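Local atomic coordinates of alginate lyase, family PL7 (Zobellia galactanivorans, PDB entry 4BE3), a protein that probably cleaves alginate by beta-elimination, as an exolytic lyase of polysaccharide lyase family 7. Residues W14-G19 with E25-Y30; D33-V38 with T64-G69. One frame throughout, in Å; residues are numbered along the deposited sequence. Where two conformers were deposited one is given.

Contacts 1 and 2 lie side by side on one flank of the sandwich, their centres about 8 Å apart, and share the antiparallel pairing of strands 14-17 and 65-70. Two backbone contacts, Lys15 O to Gly69 N and Leu17 O to Glu67 N, both 2.8 Å and probable hydrogen bonds, join them. Leu17 and Arg65 both belong to the pocket that holds meso-tartaric acid; Arg65 NH1 comes within 3.4 Å of its O11, and the Lys15 side chain lies about 6 Å from the ligand. Ile16, Thr66 and Leu68 of the same strands, with Leu18 just beyond, lie on the other side, towards Phe36. Contact 1 folds the loop after strand 23-24 back on to strand 14-17, and contact 2 reaches to the second sheet.

Contact 1. Residues W14-G19 with E25-Y30; sequences WKILLG and EDLVNY
Leu27 is the apolar centre of this contact, setting its two methyls against different parts of strand 14-17. CD2 meets Ile16 CG2 at 3.5 Å, the two side chains crossing at about a right angle, while CD1 lies over the backbone, 3.2 Å from Trp14 O, and also touches Trp14 CB. In Leu27 a chi1 of -64° sets CG anti to the carbonyl carbon, and chi2 near 180° then turns the methyls on to Trp14 and Ile16. Farther along, Leu18 and Tyr30 approach from opposite directions, and Leu18 CD1 reaches Tyr30 OH at 3.6 Å. On the solvent side Lys15 and Glu25 run alongside each other and point the same way; Lys15 NZ stays 4.1 Å from Glu25 OE2, too far for a salt bridge. Strands 14-17 and 23-24 pair antiparallel at the border of the sheet, and residues 25-30 leave that short ribbon as a loop. No direct hydrogen bond crosses here. Instead a water lies 2.6 Å from Trp14 O and 2.9 Å from Glu25 O, bridging the two carbonyls, and accepts from Leu27 N at 2.8 Å. Farther out, Lys71 NZ also bonds Glu25 O. Beneath, Leu68 packs against Trp14, Ile16 and Leu27.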
loop_
_atom_site.group_PDB
_atom_site.type_symbol
_atom_site.label_atom_id
_atom_site.label_comp_id
_atom_site.label_asym_id
_atom_site.label_seq_id
_atom_site.Cartn_x
_atom_site.Cartn_y
_atom_site.Cartn_z
ATOM N N TRP A 14 -12.311 0.657 5.184
ATOM C CA TRP A 14 -12.391 1.819 6.103
ATOM C C TRP A 14 -12.786 1.489 7.517
ATOM O O TRP A 14 -13.624 0.541 7.685
ATOM C CB TRP A 14 -13.466 2.765 5.612
ATOM C CG TRP A 14 -13.233 3.300 4.197
ATOM C CD1 TRP A 14 -13.868 2.881 3.036
ATOM C CD2 TRP A 14 -12.482 4.524 3.822
ATOM N NE1 TRP A 14 -13.532 3.687 1.983
ATOM C CE2 TRP A 14 -12.649 4.692 2.411
ATOM C CE3 TRP A 14 -11.667 5.428 4.540
ATOM C CZ2 TRP A 14 -12.128 5.831 1.685
ATOM C CZ3 TRP A 14 -11.086 6.514 3.816
ATOM C CH2 TRP A 14 -11.307 6.690 2.415
ATOM N N LYS A 15 -12.317 2.257 8.548
ATOM C CA LYS A 15 -12.869 2.206 9.887
ATOM C C LYS A 15 -13.545 3.597 10.066
ATOM O O LYS A 15 -13.369 4.502 9.147
ATOM C CB LYS A 15 -11.784 2.061 10.916
ATOM C CG LYS A 15 -10.794 3.225 10.918
ATOM C CD LYS A 15 -9.605 2.978 11.822
ATOM C CE LYS A 15 -8.670 1.931 11.179
ATOM N NZ LYS A 15 -7.347 2.084 11.896
ATOM N N ILE A 16 -14.309 3.750 11.123
ATOM C CA ILE A 16 -14.956 5.079 11.321
ATOM C C ILE A 16 -14.754 5.556 12.749
ATOM O O ILE A 16 -14.622 4.711 13.697
ATOM C CB ILE A 16 -16.489 5.015 10.890
ATOM C CG1 ILE A 16 -17.108 6.449 10.591
ATOM C CG2 ILE A 16 -17.338 4.373 11.999
ATOM C CD1 ILE A 16 -18.418 6.427 9.864
ATOM N N LEU A 17 -14.760 6.907 12.913
ATOM C CA LEU A 17 -14.989 7.489 14.256
ATOM C C LEU A 17 -16.290 8.314 14.052
ATOM O O LEU A 17 -16.353 9.135 13.073
ATOM C CB LEU A 17 -13.794 8.375 14.631
ATOM C CG LEU A 17 -14.072 9.327 15.845
ATOM C CD1 LEU A 17 -14.458 8.383 17.061
ATOM C CD2 LEU A 17 -12.758 10.028 16.028
ATOM N N LEU A 18 -17.281 8.240 14.951
ATOM C CA LEU A 18 -18.503 9.064 14.883
ATOM C C LEU A 18 -18.407 10.249 15.776
ATOM O O LEU A 18 -17.537 10.265 16.714
ATOM C CB LEU A 18 -19.712 8.232 15.373
ATOM C CG LEU A 18 -19.861 6.852 14.653
ATOM C CD1 LEU A 18 -21.149 6.238 15.286
ATOM C CD2 LEU A 18 -20.042 6.926 13.114
ATOM N N GLY A 19 -19.353 11.171 15.598
ATOM C CA GLY A 19 -19.366 12.453 16.358
ATOM C C GLY A 19 -19.586 12.195 17.851
ATOM O O GLY A 19 -19.260 13.065 18.654
ATOM N N GLU A 25 -14.600 -0.687 13.573
ATOM C CA GLU A 25 -13.574 -1.087 12.607
ATOM C C GLU A 25 -14.246 -1.826 11.446
ATOM O O GLU A 25 -13.723 -1.858 10.328
ATOM C CB GLU A 25 -12.575 -1.975 13.371
ATOM C CG GLU A 25 -11.398 -2.425 12.547
ATOM C CD GLU A 25 -10.261 -1.355 12.495
ATOM O OE1 GLU A 25 -10.226 -0.459 13.414
ATOM O OE2 GLU A 25 -9.372 -1.480 11.561
ATOM N N ASP A 26 -15.326 -2.554 11.734
ATOM C CA ASP A 26 -16.031 -3.388 10.693
ATOM C C ASP A 26 -17.279 -2.703 10.260
ATOM O O ASP A 26 -18.267 -2.637 11.000
ATOM C CB ASP A 26 -16.505 -4.825 11.156
ATOM C CG ASP A 26 -17.215 -5.636 9.995
ATOM O OD1 ASP A 26 -17.151 -5.307 8.735
ATOM O OD2 ASP A 26 -17.832 -6.686 10.361
ATOM N N LEU A 27 -17.269 -2.139 9.052
ATOM C CA LEU A 27 -18.378 -1.176 8.704
ATOM C C LEU A 27 -19.322 -1.758 7.771
ATOM O O LEU A 27 -20.308 -1.174 7.341
ATOM C CB LEU A 27 -17.761 0.182 8.065
ATOM C CG LEU A 27 -16.894 0.969 9.044
ATOM C CD1 LEU A 27 -16.372 2.183 8.225
ATOM C CD2 LEU A 27 -17.699 1.347 10.261
ATOM N N VAL A 28 -19.085 -3.047 7.446
ATOM C CA VAL A 28 -20.131 -3.708 6.653
ATOM C C VAL A 28 -21.417 -3.872 7.450
ATOM O O VAL A 28 -21.374 -4.400 8.691
ATOM C CB VAL A 28 -19.630 -5.071 6.071
ATOM C CG1 VAL A 28 -20.806 -5.813 5.417
ATOM C CG2 VAL A 28 -18.582 -4.817 4.958
ATOM N N ASN A 29 -22.568 -3.496 6.836
ATOM C CA ASN A 29 -23.846 -3.483 7.556
ATOM C C ASN A 29 -23.781 -2.773 8.884
ATOM O O ASN A 29 -24.200 -3.326 9.930
ATOM C CB ASN A 29 -24.360 -4.904 7.741
ATOM C CG ASN A 29 -24.589 -5.567 6.399
ATOM O OD1 ASN A 29 -24.973 -4.855 5.433
ATOM N ND2 ASN A 29 -24.314 -6.905 6.277
ATOM N N TYR A 30 -23.269 -1.522 8.871
ATOM C CA TYR A 30 -23.213 -0.729 10.107
ATOM C C TYR A 30 -23.765 0.602 9.850
ATOM O O TYR A 30 -23.400 1.190 8.818
ATOM C CB TYR A 30 -21.794 -0.622 10.529
ATOM C CG TYR A 30 -21.678 0.267 11.777
ATOM C CD1 TYR A 30 -22.009 -0.217 13.008
ATOM C CD2 TYR A 30 -21.287 1.637 11.647
ATOM C CE1 TYR A 30 -21.928 0.571 14.188
ATOM C CE2 TYR A 30 -21.142 2.400 12.788
ATOM C CZ TYR A 30 -21.479 1.871 14.040
ATOM O OH TYR A 30 -21.390 2.667 15.149
HETATM O O HOH W 1 -14.842 -1.805 7.638
#

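Contact 2. Residues D33-V38 with T64-G69; sequences DDFFYV and TRTELG. With SRT (S,R meso-tartaric acid), chain C.
The Phe35 ring turns its edge to Thr66, whose OG1 lies near the ring plane 3.8 Å from Phe35 CD1, while Asp34 CB sits over one face, offset toward the rim. Leu68 CD2 approaches the Phe36 ring obliquely, 4.3 Å from CE1. The third flat group, the guanidinium of Arg65, faces the opposite way, into the pocket: O3 of meso-tartaric acid stands 3.3 Å above its plane, over the centre, and Glu67 occupies an edge. There Arg65 NH1 gives Glu67 OE1 a salt-bridging hydrogen bond of 2.8 Å (161° at the hydrogen), with OE1 lying 2° out of the guanidinium plane. This bond helps fix the rotation of the group under the ligand, and Tyr261 adds a cation-pi contact; Glu67 OE1 also pairs with Lys257, which itself bonds the tartrate.

Thr66 has the largest share of the contact. Its CG2, anti to the backbone N, abuts Phe35 O at 3.2 Å and Phe36 CB at 4.2 Å, leaving OG1 to bond Lys50 O. Phe35 and Phe36 form a classic beta bulge opposite Lys32, at the start of strand 36-41.

Side chains alternate along strand 65-70, in keeping with the beta jelly roll of this family: Arg65 lines the pocket with Glu67 pairing behind it, while Thr66 and Leu68 point into the interior. Strand 36-41 borders the other sheet beside strand 44-52, Phe36 packs on Ile16 of strand 14-17, and helix 286-291 touches Phe35 through Ile286 and Tyr290.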
loop_
_atom_site.group_PDB
_atom_site.type_symbol
_atom_site.label_atom_id
_atom_site.label_comp_id
_atom_site.label_asym_id
_atom_site.label_seq_id
_atom_site.Cartn_x
_atom_site.Cartn_y
_atom_site.Cartn_z
ATOM N N ASP A 33 -27.913 6.031 13.560
ATOM C CA ASP A 33 -28.794 7.147 13.342
ATOM C C ASP A 33 -28.129 8.466 13.828
ATOM O O ASP A 33 -27.412 8.494 14.883
ATOM C CB ASP A 33 -30.043 7.025 14.253
ATOM C CG ASP A 33 -30.995 5.909 13.797
ATOM O OD1 ASP A 33 -30.859 5.341 12.743
ATOM O OD2 ASP A 33 -31.951 5.702 14.545
ATOM N N ASP A 34 -28.420 9.519 13.068
ATOM C CA ASP A 34 -27.830 10.891 13.353
ATOM C C ASP A 34 -26.334 11.030 13.134
ATOM O O ASP A 34 -25.838 12.131 13.455
ATOM C CB ASP A 34 -28.062 11.305 14.801
ATOM C CG ASP A 34 -29.522 11.615 15.095
ATOM O OD1 ASP A 34 -30.377 11.704 14.126
ATOM O OD2 ASP A 34 -29.761 11.725 16.328
ATOM N N PHE A 35 -25.607 9.992 12.692
ATOM C CA PHE A 35 -24.158 10.171 12.442
ATOM C C PHE A 35 -23.811 9.611 11.098
ATOM O O PHE A 35 -23.112 10.236 10.336
ATOM C CB PHE A 35 -23.314 9.468 13.494
ATOM C CG PHE A 35 -23.530 10.086 14.892
ATOM C CD1 PHE A 35 -22.951 11.293 15.228
ATOM C CD2 PHE A 35 -24.332 9.425 15.818
ATOM C CE1 PHE A 35 -23.192 11.854 16.513
ATOM C CE2 PHE A 35 -24.577 9.982 17.088
ATOM C CZ PHE A 35 -24.019 11.180 17.427
ATOM N N PHE A 36 -24.212 8.341 10.839
ATOM C CA PHE A 36 -23.560 7.641 9.689
ATOM C C PHE A 36 -24.614 6.727 9.134
ATOM O O PHE A 36 -24.976 5.724 9.819
ATOM C CB PHE A 36 -22.371 6.811 10.130
ATOM C CG PHE A 36 -21.721 5.972 8.991
ATOM C CD1 PHE A 36 -21.231 6.557 7.778
ATOM C CD2 PHE A 36 -21.648 4.563 9.156
ATOM C CE1 PHE A 36 -20.617 5.738 6.800
ATOM C CE2 PHE A 36 -21.030 3.767 8.185
ATOM C CZ PHE A 36 -20.599 4.332 7.017
ATOM N N TYR A 37 -25.230 7.125 8.034
ATOM C CA TYR A 37 -26.487 6.413 7.622
ATOM C C TYR A 37 -26.739 6.746 6.180
ATOM O O TYR A 37 -26.040 7.520 5.579
ATOM C CB TYR A 37 -27.736 6.785 8.415
ATOM C CG TYR A 37 -27.984 8.294 8.504
ATOM C CD1 TYR A 37 -27.376 9.029 9.554
ATOM C CD2 TYR A 37 -28.791 8.957 7.583
ATOM C CE1 TYR A 37 -27.625 10.424 9.664
ATOM C CE2 TYR A 37 -29.053 10.325 7.708
ATOM C CZ TYR A 37 -28.465 11.032 8.729
ATOM O OH TYR A 37 -28.725 12.427 8.804
ATOM N N VAL A 38 -27.736 6.121 5.595
ATOM C CA VAL A 38 -28.014 6.299 4.146
ATOM C C VAL A 38 -29.246 7.179 4.043
ATOM O O VAL A 38 -30.195 7.018 4.851
ATOM C CB VAL A 38 -28.342 4.946 3.419
ATOM C CG1 VAL A 38 -28.804 5.270 2.000
ATOM C CG2 VAL A 38 -27.028 4.101 3.410
ATOM N N THR A 64 -14.787 17.744 16.265
ATOM C CA THR A 64 -15.559 16.529 16.262
ATOM C C THR A 64 -15.729 16.064 14.837
ATOM O O THR A 64 -15.686 16.901 13.842
ATOM C CB THR A 64 -16.932 16.907 16.830
ATOM O OG1 THR A 64 -16.672 17.355 18.213
ATOM C CG2 THR A 64 -17.870 15.673 16.845
ATOM N N ARG A 65 -15.787 14.725 14.651
ATOM C CA ARG A 65 -15.940 14.275 13.216
ATOM C C ARG A 65 -16.890 13.057 13.199
ATOM O O ARG A 65 -16.991 12.366 14.220
ATOM C CB ARG A 65 -14.559 13.862 12.643
ATOM C CG ARG A 65 -14.011 12.539 13.237
ATOM C CD ARG A 65 -12.538 12.343 12.868
ATOM N NE ARG A 65 -11.691 13.232 13.731
ATOM C CZ ARG A 65 -10.544 13.723 13.318
ATOM N NH1 ARG A 65 -10.219 13.620 11.988
ATOM N NH2 ARG A 65 -9.710 14.336 14.152
ATOM N N THR A 66 -17.510 12.831 12.048
ATOM C CA THR A 66 -18.028 11.463 11.725
ATOM C C THR A 66 -17.290 11.172 10.453
ATOM O O THR A 66 -17.582 11.850 9.383
ATOM C CB THR A 66 -19.504 11.525 11.484
ATOM O OG1 THR A 66 -20.151 11.862 12.729
ATOM C CG2 THR A 66 -19.979 10.114 11.031
ATOM N N GLU A 67 -16.242 10.308 10.486
ATOM C CA GLU A 67 -15.339 10.337 9.280
ATOM C C GLU A 67 -14.706 8.909 9.194
ATOM O O GLU A 67 -14.276 8.335 10.255
ATOM C CB GLU A 67 -14.208 11.377 9.613
ATOM C CG GLU A 67 -13.327 11.665 8.386
ATOM C CD GLU A 67 -12.209 12.633 8.697
ATOM O OE1 GLU A 67 -11.597 12.573 9.825
ATOM O OE2 GLU A 67 -11.898 13.395 7.759
ATOM N N LEU A 68 -14.557 8.488 7.966
ATOM C CA LEU A 68 -13.841 7.162 7.711
ATOM C C LEU A 68 -12.358 7.352 7.773
ATOM O O LEU A 68 -11.858 8.443 7.340
ATOM C CB LEU A 68 -14.204 6.780 6.303
ATOM C CG LEU A 68 -15.652 6.669 5.993
ATOM C CD1 LEU A 68 -15.726 6.141 4.524
ATOM C CD2 LEU A 68 -16.323 5.584 6.898
ATOM N N GLY A 69 -11.569 6.328 8.144
ATOM C CA GLY A 69 -10.118 6.391 8.007
ATOM C C GLY A 69 -9.749 5.101 7.247
ATOM O O GLY A 69 -10.297 3.986 7.558
HETATM O O1 SRT C . -6.592 12.117 13.891
HETATM O O11 SRT C . -7.406 11.710 11.772
HETATM C C1 SRT C . -7.148 11.460 12.966
HETATM C C2 SRT C . -7.797 10.139 13.197
HETATM O O2 SRT C . -7.542 9.072 12.257
HETATM C C3 SRT C . -8.534 9.941 14.496
HETATM O O3 SRT C . -9.656 10.493 13.950
HETATM C C4 SRT C . -8.673 8.591 15.042
HETATM O O4 SRT C . -9.733 7.978 14.986
HETATM O O41 SRT C . -7.676 7.985 15.431
#